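Long-range contact in hyaluronidase (Thermobaculum terrenum, PDB 5DIY), which probably acts as a family 84 glycoside hydrolase, an O-GlcNAcase that removes N-acetylglucosamine from modified proteins: residues I9-Y14 against N36-A41. Sequence-based numbering, arbitrary orientation.
Sequences IIEGFY and NAYIYA. With NAG (2-acetamido-2-deoxy-beta-D-glucopyranose), chain E.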
# COMPACT_ATOMS: atom_id res chain seq x y z
N ILE C 9 11.57 -7.96 0.35
CA ILE C 9 10.74 -7.11 -0.47
C ILE C 9 10.31 -7.93 -1.67
O ILE C 9 11.15 -8.56 -2.32
CB ILE C 9 11.49 -5.84 -0.94
CG1 ILE C 9 11.75 -4.93 0.26
CG2 ILE C 9 10.68 -5.11 -2.01
CD1 ILE C 9 12.66 -3.75 -0.03
N ILE C 10 9.02 -7.93 -1.97
CA ILE C 10 8.51 -8.50 -3.22
C ILE C 10 8.07 -7.35 -4.13
O ILE C 10 7.12 -6.63 -3.81
CB ILE C 10 7.36 -9.54 -3.02
CG1 ILE C 10 6.80 -9.99 -4.39
CG2 ILE C 10 6.23 -9.02 -2.13
CD1 ILE C 10 6.09 -11.32 -4.34
N GLU C 11 8.75 -7.17 -5.25
CA GLU C 11 8.26 -6.24 -6.27
C GLU C 11 7.16 -6.98 -7.03
O GLU C 11 7.41 -7.56 -8.07
CB GLU C 11 9.38 -5.77 -7.20
CG GLU C 11 8.89 -4.71 -8.19
CD GLU C 11 9.96 -4.15 -9.11
OE1 GLU C 11 11.17 -4.35 -8.86
OE2 GLU C 11 9.58 -3.50 -10.11
N GLY C 12 5.96 -6.97 -6.46
CA GLY C 12 4.81 -7.74 -6.95
C GLY C 12 3.55 -6.93 -7.20
O GLY C 12 2.45 -7.48 -7.26
N PHE C 13 3.71 -5.63 -7.39
CA PHE C 13 2.58 -4.71 -7.53
C PHE C 13 2.18 -4.54 -8.99
O PHE C 13 2.93 -4.93 -9.89
CB PHE C 13 2.89 -3.35 -6.87
CG PHE C 13 4.19 -2.73 -7.32
CD1 PHE C 13 4.30 -2.14 -8.57
CD2 PHE C 13 5.31 -2.75 -6.49
CE1 PHE C 13 5.50 -1.59 -8.99
CE2 PHE C 13 6.50 -2.20 -6.91
CZ PHE C 13 6.60 -1.62 -8.15
N TYR C 14 0.99 -4.00 -9.20
CA TYR C 14 0.55 -3.50 -10.51
C TYR C 14 1.00 -2.04 -10.62
O TYR C 14 1.21 -1.36 -9.61
CB TYR C 14 -0.98 -3.56 -10.65
CG TYR C 14 -1.59 -4.96 -10.67
CD1 TYR C 14 -1.87 -5.64 -9.49
CD2 TYR C 14 -1.94 -5.58 -11.88
CE1 TYR C 14 -2.45 -6.91 -9.50
CE2 TYR C 14 -2.52 -6.84 -11.91
CZ TYR C 14 -2.77 -7.51 -10.72
OH TYR C 14 -3.35 -8.75 -10.75
N ASN C 36 17.06 -9.43 3.59
CA ASN C 36 17.93 -10.41 2.92
C ASN C 36 17.30 -11.18 1.75
O ASN C 36 17.84 -12.21 1.33
CB ASN C 36 18.46 -11.41 3.96
CG ASN C 36 17.39 -12.35 4.46
OD1 ASN C 36 16.19 -12.13 4.24
ND2 ASN C 36 17.81 -13.41 5.14
N ALA C 37 16.18 -10.69 1.22
CA ALA C 37 15.44 -11.43 0.20
C ALA C 37 14.65 -10.51 -0.71
O ALA C 37 13.94 -9.63 -0.24
CB ALA C 37 14.51 -12.43 0.88
N TYR C 38 14.77 -10.73 -2.02
CA TYR C 38 14.03 -9.97 -3.02
C TYR C 38 13.37 -10.91 -4.00
O TYR C 38 14.03 -11.82 -4.50
CB TYR C 38 14.98 -9.03 -3.77
CG TYR C 38 14.38 -8.39 -5.00
CD1 TYR C 38 13.53 -7.28 -4.88
CD2 TYR C 38 14.67 -8.86 -6.28
CE1 TYR C 38 12.98 -6.68 -6.00
CE2 TYR C 38 14.12 -8.27 -7.40
CZ TYR C 38 13.28 -7.18 -7.26
OH TYR C 38 12.75 -6.59 -8.38
N ILE C 39 12.09 -10.67 -4.30
CA ILE C 39 11.38 -11.40 -5.35
C ILE C 39 11.06 -10.46 -6.51
O ILE C 39 10.41 -9.42 -6.33
CB ILE C 39 10.09 -12.06 -4.84
CG1 ILE C 39 10.41 -13.18 -3.84
CG2 ILE C 39 9.28 -12.64 -6.00
CD1 ILE C 39 9.26 -13.59 -2.96
N TYR C 40 11.50 -10.85 -7.70
CA TYR C 40 11.14 -10.16 -8.93
C TYR C 40 9.80 -10.68 -9.42
O TYR C 40 9.70 -11.83 -9.84
CB TYR C 40 12.21 -10.37 -10.01
CG TYR C 40 11.89 -9.66 -11.28
CD1 TYR C 40 12.28 -8.34 -11.47
CD2 TYR C 40 11.17 -10.29 -12.30
CE1 TYR C 40 11.97 -7.66 -12.64
CE2 TYR C 40 10.86 -9.62 -13.48
CZ TYR C 40 11.27 -8.30 -13.64
OH TYR C 40 10.97 -7.62 -14.79
N ALA C 41 8.76 -9.83 -9.37
CA ALA C 41 7.43 -10.20 -9.85
C ALA C 41 6.51 -9.03 -10.26
O ALA C 41 5.33 -9.05 -9.93
CB ALA C 41 6.74 -11.05 -8.78
C1 NAG E . -3.30 -8.55 -5.33
C2 NAG E . -1.99 -9.02 -6.01
C3 NAG E . -0.84 -8.01 -5.92
C4 NAG E . -1.38 -6.60 -5.75
C5 NAG E . -2.14 -6.54 -4.43
C6 NAG E . -2.74 -5.15 -4.16
C7 NAG E . -1.30 -10.64 -4.27
C8 NAG E . -0.89 -12.07 -4.04
N2 NAG E . -1.59 -10.34 -5.54
O3 NAG E . -0.05 -8.11 -7.11
O4 NAG E . -0.30 -5.67 -5.68
O5 NAG E . -3.15 -7.55 -4.32
O6 NAG E . -3.55 -4.69 -5.24
O7 NAG E . -1.36 -9.83 -3.36
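Tyr38 and Glu11 meet on the face of the parallel strand pair 9-11 and 37-40 that is turned to helix 20-32, where Tyr38 OH donates to Glu11 OE1 over 2.8 Å. The oxygen lies at the ring's edge, in its plane, and is approached from its anti side, 35° out of the carboxylate plane. An extended glutamate, CG anti to the backbone N (chi1 -175°), is long enough for this; Arg23 NE forms a salt bridge with OE1, and Trp18 N hydrogen-bonds OE2. A phenylalanine in place of Tyr38 would probably leave OE1 without this neutral donor and the carboxylate less firmly oriented. Between the faces the backbones are tightly laced: Ile9 N bonds Ala37 O, Ile39 N bonds Ile9 O, and Glu11 N reaches Ile39 O at 3.0 Å. On the other face branched Ile10 and Ile39 suit the barrel interior, Ile10 CD1 lying 3.8 Å from Ile39 CG2, with Tyr255 beside both. Packing is looser, though still buried, past the strand ends: Ile10 CD1 is 4.5 Å from Ala41 CB, and Phe13 and Tyr14 leave 36-41 for the sugar. There Gly12 O accepts a hydrogen bond from NAG O3 (2.6 Å); a side chain at Gly12 would be crowded by Ile10 CG1. Strands 6-11 and 37-40, linked through helix 20-32, form the first beta-alpha-beta unit of a TIM barrel, with the sugar site at the strands' C-terminal ends.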